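Local coordinates for protein immunoreactive 84kD antigen PG93 (Porphyromonas gingivalis, PDB 5M11) that serves as an essential cell-surface component of the type IX secretion system and binds zinc and calcium ions, at residues 74-86 with 89-102. Residues are numbered along the deposited sequence; the frame is centred on the assembly and turned at random.
Sequences LKSLVIYYASGNI and LDEAGRVTNVPALK
Ile86 packs on Val98 and Leu101 at the tight end of this contact. Its two branches divide the work. With CG1 beside the backbone N (chi1 -68°), CG2 lies anti to that N and reaches CB of Val98 at 3.8 Å. CD1 of Ile86 instead meets CD1 of Leu101, also at 3.8 Å. The same Leu101 methyl lies at the edge of the Tyr80 ring, near its plane, 4.0 Å from CE1. Leu133, on strand 129-134, touches both Ile86 and Val98.

The backbone joins here through Val98 N to Ile86 O at 2.8 Å; the return bond is weak. Next to it, Asn97 ND2 donates to Asn85 OD1 at 3.0 Å. The two amide planes are 54° apart, and the donor sits above the Asn85 carbonyl plane. ND2 of Asn97 also gives a weak bond to Ile86 O and bonds Asp87. The other end of the Asn85 amide is held by Asp62, which also takes Ser83 OG.

The segments belong to one four-stranded antiparallel meander, a blade of the N-terminal beta-propeller. Strand 76-81 is second in it, and strand 95-98 is at the edge. Leu89 ends the strand between them. Leu77 and Leu89 form a hydrogen-bonded antiparallel pair, and the bond from Leu89 N to Leu77 O measures 2.9 Å and is nearly straight. CD1 of Leu89 touches CD1 of Ile79.

Beyond this pair the contact loosens towards solvent. The Lys75 and Glu91 chains run alongside each other, both stretched out. The Lys75 CD methylene rests 3.5 Å from Glu91 OE2, but Lys75 NZ is 4.4 Å from that oxygen, too far for a salt bridge. Lys75 and Ser76 form a G1 beta bulge facing Ser71.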
loop_
_atom_site.group_PDB
_atom_site.type_symbol
_atom_site.label_atom_id
_atom_site.label_comp_id
_atom_site.label_asym_id
_atom_site.label_seq_id
_atom_site.Cartn_x
_atom_site.Cartn_y
_atom_site.Cartn_z
ATOM N N LEU A 74 -6.423 5.109 -31.931
ATOM C CA LEU A 74 -5.089 5.603 -31.557
ATOM C C LEU A 74 -4.136 4.538 -30.971
ATOM O O LEU A 74 -3.014 4.888 -30.589
ATOM C CB LEU A 74 -5.214 6.762 -30.561
ATOM C CG LEU A 74 -5.950 7.994 -31.063
ATOM C CD1 LEU A 74 -6.531 8.742 -29.930
ATOM C CD2 LEU A 74 -5.049 8.897 -31.880
ATOM N N LYS A 75 -4.566 3.246 -30.912
ATOM C CA LYS A 75 -3.801 2.130 -30.332
ATOM C C LYS A 75 -3.228 2.562 -28.954
ATOM O O LYS A 75 -2.103 2.213 -28.603
ATOM C CB LYS A 75 -2.716 1.625 -31.300
ATOM C CG LYS A 75 -3.294 0.930 -32.526
ATOM C CD LYS A 75 -2.237 0.642 -33.578
ATOM C CE LYS A 75 -2.819 0.543 -34.969
ATOM N NZ LYS A 75 -1.774 0.667 -36.026
ATOM N N SER A 76 -4.028 3.350 -28.189
ATOM C CA SER A 76 -3.658 3.878 -26.879
ATOM C C SER A 76 -4.708 3.579 -25.829
ATOM O O SER A 76 -5.899 3.511 -26.136
ATOM C CB SER A 76 -3.426 5.382 -26.943
ATOM O OG SER A 76 -2.423 5.703 -27.891
ATOM N N LEU A 77 -4.249 3.428 -24.576
ATOM C CA LEU A 77 -5.088 3.141 -23.415
ATOM C C LEU A 77 -5.107 4.349 -22.452
ATOM O O LEU A 77 -4.052 4.823 -21.999
ATOM C CB LEU A 77 -4.584 1.860 -22.691
ATOM C CG LEU A 77 -5.330 1.447 -21.419
ATOM C CD1 LEU A 77 -6.507 0.558 -21.736
ATOM C CD2 LEU A 77 -4.420 0.762 -20.449
ATOM N N VAL A 78 -6.319 4.822 -22.134
ATOM C CA VAL A 78 -6.556 5.905 -21.183
ATOM C C VAL A 78 -6.671 5.299 -19.773
ATOM O O VAL A 78 -7.518 4.439 -19.560
ATOM C CB VAL A 78 -7.815 6.706 -21.572
ATOM C CG1 VAL A 78 -8.283 7.602 -20.425
ATOM C CG2 VAL A 78 -7.570 7.511 -22.848
ATOM N N ILE A 79 -5.800 5.728 -18.836
ATOM C CA ILE A 79 -5.785 5.290 -17.435
ATOM C C ILE A 79 -6.273 6.430 -16.558
ATOM O O ILE A 79 -5.591 7.453 -16.453
ATOM C CB ILE A 79 -4.394 4.793 -16.939
ATOM C CG1 ILE A 79 -3.773 3.736 -17.864
ATOM C CG2 ILE A 79 -4.508 4.262 -15.518
ATOM C CD1 ILE A 79 -2.271 3.693 -17.821
ATOM N N TYR A 80 -7.438 6.258 -15.927
ATOM C CA TYR A 80 -7.971 7.266 -15.018
ATOM C C TYR A 80 -7.767 6.776 -13.574
ATOM O O TYR A 80 -8.150 5.663 -13.201
ATOM C CB TYR A 80 -9.445 7.623 -15.326
ATOM C CG TYR A 80 -10.012 8.669 -14.396
ATOM C CD1 TYR A 80 -9.904 10.020 -14.690
ATOM C CD2 TYR A 80 -10.621 8.306 -13.193
ATOM C CE1 TYR A 80 -10.398 10.994 -13.818
ATOM C CE2 TYR A 80 -11.112 9.269 -12.308
ATOM C CZ TYR A 80 -10.985 10.615 -12.617
ATOM O OH TYR A 80 -11.437 11.567 -11.741
ATOM N N TYR A 81 -7.152 7.644 -12.778
ATOM C CA TYR A 81 -6.790 7.401 -11.383
ATOM C C TYR A 81 -7.824 7.933 -10.395
ATOM O O TYR A 81 -8.510 8.902 -10.692
ATOM C CB TYR A 81 -5.431 8.060 -11.099
ATOM C CG TYR A 81 -4.300 7.428 -11.873
ATOM C CD1 TYR A 81 -3.647 6.294 -11.391
ATOM C CD2 TYR A 81 -3.894 7.945 -13.099
ATOM C CE1 TYR A 81 -2.609 5.700 -12.103
ATOM C CE2 TYR A 81 -2.850 7.362 -13.820
ATOM C CZ TYR A 81 -2.209 6.240 -13.315
ATOM O OH TYR A 81 -1.165 5.677 -14.003
ATOM N N ALA A 82 -7.892 7.322 -9.198
ATOM C CA ALA A 82 -8.769 7.718 -8.088
ATOM C C ALA A 82 -8.520 9.183 -7.677
ATOM O O ALA A 82 -9.433 9.867 -7.234
ATOM C CB ALA A 82 -8.533 6.802 -6.898
ATOM N N SER A 83 -7.293 9.662 -7.859
ATOM C CA SER A 83 -6.897 11.015 -7.520
ATOM C C SER A 83 -7.329 12.051 -8.578
ATOM O O SER A 83 -6.946 13.222 -8.470
ATOM C CB SER A 83 -5.382 11.063 -7.357
ATOM O OG SER A 83 -4.716 10.921 -8.603
ATOM N N GLY A 84 -8.045 11.620 -9.610
ATOM C CA GLY A 84 -8.422 12.494 -10.711
ATOM C C GLY A 84 -7.379 12.586 -11.815
ATOM O O GLY A 84 -7.639 13.167 -12.879
ATOM N N ASN A 85 -6.198 12.004 -11.593
ATOM C CA ASN A 85 -5.131 11.994 -12.593
ATOM C C ASN A 85 -5.455 11.095 -13.793
ATOM O O ASN A 85 -6.219 10.135 -13.672
ATOM C CB ASN A 85 -3.836 11.517 -11.956
ATOM C CG ASN A 85 -2.603 12.215 -12.442
ATOM O OD1 ASN A 85 -2.547 12.790 -13.536
ATOM N ND2 ASN A 85 -1.572 12.142 -11.640
ATOM N N ILE A 86 -4.849 11.404 -14.942
ATOM C CA ILE A 86 -4.989 10.676 -16.205
ATOM C C ILE A 86 -3.605 10.405 -16.797
ATOM O O ILE A 86 -2.710 11.272 -16.771
ATOM C CB ILE A 86 -5.867 11.476 -17.209
ATOM C CG1 ILE A 86 -7.351 11.562 -16.767
ATOM C CG2 ILE A 86 -5.743 10.948 -18.634
ATOM C CD1 ILE A 86 -8.000 12.853 -17.099
ATOM N N LEU A 89 -1.308 5.665 -22.270
ATOM C CA LEU A 89 -0.346 4.610 -22.573
ATOM C C LEU A 89 -0.395 4.358 -24.075
ATOM O O LEU A 89 -1.356 3.755 -24.564
ATOM C CB LEU A 89 -0.740 3.354 -21.769
ATOM C CG LEU A 89 0.346 2.361 -21.381
ATOM C CD1 LEU A 89 -0.082 1.563 -20.168
ATOM C CD2 LEU A 89 0.618 1.379 -22.510
ATOM N N ASP A 90 0.606 4.867 -24.817
ATOM C CA ASP A 90 0.639 4.703 -26.268
ATOM C C ASP A 90 1.062 3.256 -26.631
ATOM O O ASP A 90 1.422 2.471 -25.745
ATOM C CB ASP A 90 1.508 5.789 -26.957
ATOM C CG ASP A 90 3.030 5.658 -26.961
ATOM O OD1 ASP A 90 3.541 4.560 -26.653
ATOM O OD2 ASP A 90 3.708 6.633 -27.362
ATOM N N GLU A 91 0.977 2.907 -27.923
ATOM C CA GLU A 91 1.291 1.578 -28.462
ATOM C C GLU A 91 2.702 1.070 -28.039
ATOM O O GLU A 91 2.850 -0.094 -27.652
ATOM C CB GLU A 91 1.168 1.624 -29.993
ATOM C CG GLU A 91 0.919 0.283 -30.661
ATOM C CD GLU A 91 0.998 0.306 -32.177
ATOM O OE1 GLU A 91 1.160 1.408 -32.760
ATOM O OE2 GLU A 91 0.885 -0.784 -32.786
ATOM N N ALA A 92 3.711 1.962 -28.076
ATOM C CA ALA A 92 5.105 1.666 -27.721
ATOM C C ALA A 92 5.305 1.473 -26.193
ATOM O O ALA A 92 6.376 1.003 -25.772
ATOM C CB ALA A 92 6.019 2.784 -28.230
ATOM N N GLY A 93 4.282 1.830 -25.402
ATOM C CA GLY A 93 4.309 1.761 -23.944
ATOM C C GLY A 93 4.827 3.038 -23.306
ATOM O O GLY A 93 5.429 3.008 -22.227
ATOM N N ARG A 94 4.610 4.166 -23.983
ATOM C CA ARG A 94 5.028 5.473 -23.511
ATOM C C ARG A 94 3.848 6.145 -22.829
ATOM O O ARG A 94 2.740 6.198 -23.384
ATOM C CB ARG A 94 5.593 6.324 -24.654
ATOM C CG ARG A 94 6.716 5.619 -25.430
ATOM C CD ARG A 94 7.416 6.538 -26.420
ATOM N NE ARG A 94 6.550 6.906 -27.543
ATOM C CZ ARG A 94 6.619 8.060 -28.202
ATOM N NH1 ARG A 94 7.510 8.982 -27.853
ATOM N NH2 ARG A 94 5.796 8.302 -29.211
ATOM N N VAL A 95 4.083 6.631 -21.611
ATOM C CA VAL A 95 3.073 7.257 -20.756
ATOM C C VAL A 95 3.061 8.784 -20.947
ATOM O O VAL A 95 4.120 9.409 -20.962
ATOM C CB VAL A 95 3.328 6.881 -19.270
ATOM C CG1 VAL A 95 2.351 7.580 -18.326
ATOM C CG2 VAL A 95 3.302 5.373 -19.070
ATOM N N THR A 96 1.864 9.377 -21.052
ATOM C CA THR A 96 1.710 10.827 -21.170
ATOM C C THR A 96 0.725 11.270 -20.103
ATOM O O THR A 96 -0.408 10.763 -20.065
ATOM C CB THR A 96 1.293 11.224 -22.585
ATOM O OG1 THR A 96 2.105 10.525 -23.527
ATOM C CG2 THR A 96 1.422 12.691 -22.815
ATOM N N ASN A 97 1.161 12.190 -19.224
ATOM C CA ASN A 97 0.329 12.632 -18.102
ATOM C C ASN A 97 -0.673 13.732 -18.486
ATOM O O ASN A 97 -0.334 14.629 -19.256
ATOM C CB ASN A 97 1.210 13.112 -16.929
ATOM C CG ASN A 97 0.565 13.022 -15.557
ATOM O OD1 ASN A 97 0.852 13.823 -14.653
ATOM N ND2 ASN A 97 -0.308 12.030 -15.352
ATOM N N VAL A 98 -1.898 13.670 -17.942
ATOM C CA VAL A 98 -2.925 14.702 -18.141
ATOM C C VAL A 98 -3.439 15.054 -16.714
ATOM O O VAL A 98 -4.444 14.488 -16.254
ATOM C CB VAL A 98 -4.045 14.283 -19.147
ATOM C CG1 VAL A 98 -4.959 15.446 -19.473
ATOM C CG2 VAL A 98 -3.468 13.698 -20.441
ATOM N N PRO A 99 -2.703 15.926 -15.958
ATOM C CA PRO A 99 -3.073 16.183 -14.547
ATOM C C PRO A 99 -4.065 17.319 -14.283
ATOM O O PRO A 99 -4.262 17.664 -13.110
ATOM C CB PRO A 99 -1.735 16.535 -13.908
ATOM C CG PRO A 99 -0.940 17.141 -14.995
ATOM C CD PRO A 99 -1.445 16.623 -16.311
ATOM N N ALA A 100 -4.676 17.895 -15.339
ATOM C CA ALA A 100 -5.630 19.016 -15.252
ATOM C C ALA A 100 -6.751 18.797 -14.229
ATOM O O ALA A 100 -7.051 19.738 -13.493
ATOM C CB ALA A 100 -6.243 19.289 -16.613
ATOM N N LEU A 101 -7.359 17.572 -14.168
ATOM C CA LEU A 101 -8.464 17.286 -13.247
ATOM C C LEU A 101 -7.983 17.185 -11.832
ATOM O O LEU A 101 -8.631 17.749 -10.959
ATOM C CB LEU A 101 -9.255 16.019 -13.622
ATOM C CG LEU A 101 -10.104 16.083 -14.914
ATOM C CD1 LEU A 101 -10.740 14.745 -15.213
ATOM C CD2 LEU A 101 -11.197 17.131 -14.816
ATOM N N LYS A 102 -6.858 16.481 -11.592
ATOM C CA LYS A 102 -6.278 16.305 -10.261
ATOM C C LYS A 102 -5.826 17.671 -9.696
ATOM O O LYS A 102 -6.025 17.949 -8.495
ATOM C CB LYS A 102 -5.100 15.305 -10.331
ATOM C CG LYS A 102 -4.148 15.293 -9.123
ATOM C CD LYS A 102 -2.799 14.625 -9.420
ATOM C CE LYS A 102 -1.802 15.500 -10.156
ATOM N NZ LYS A 102 -1.124 16.476 -9.260
#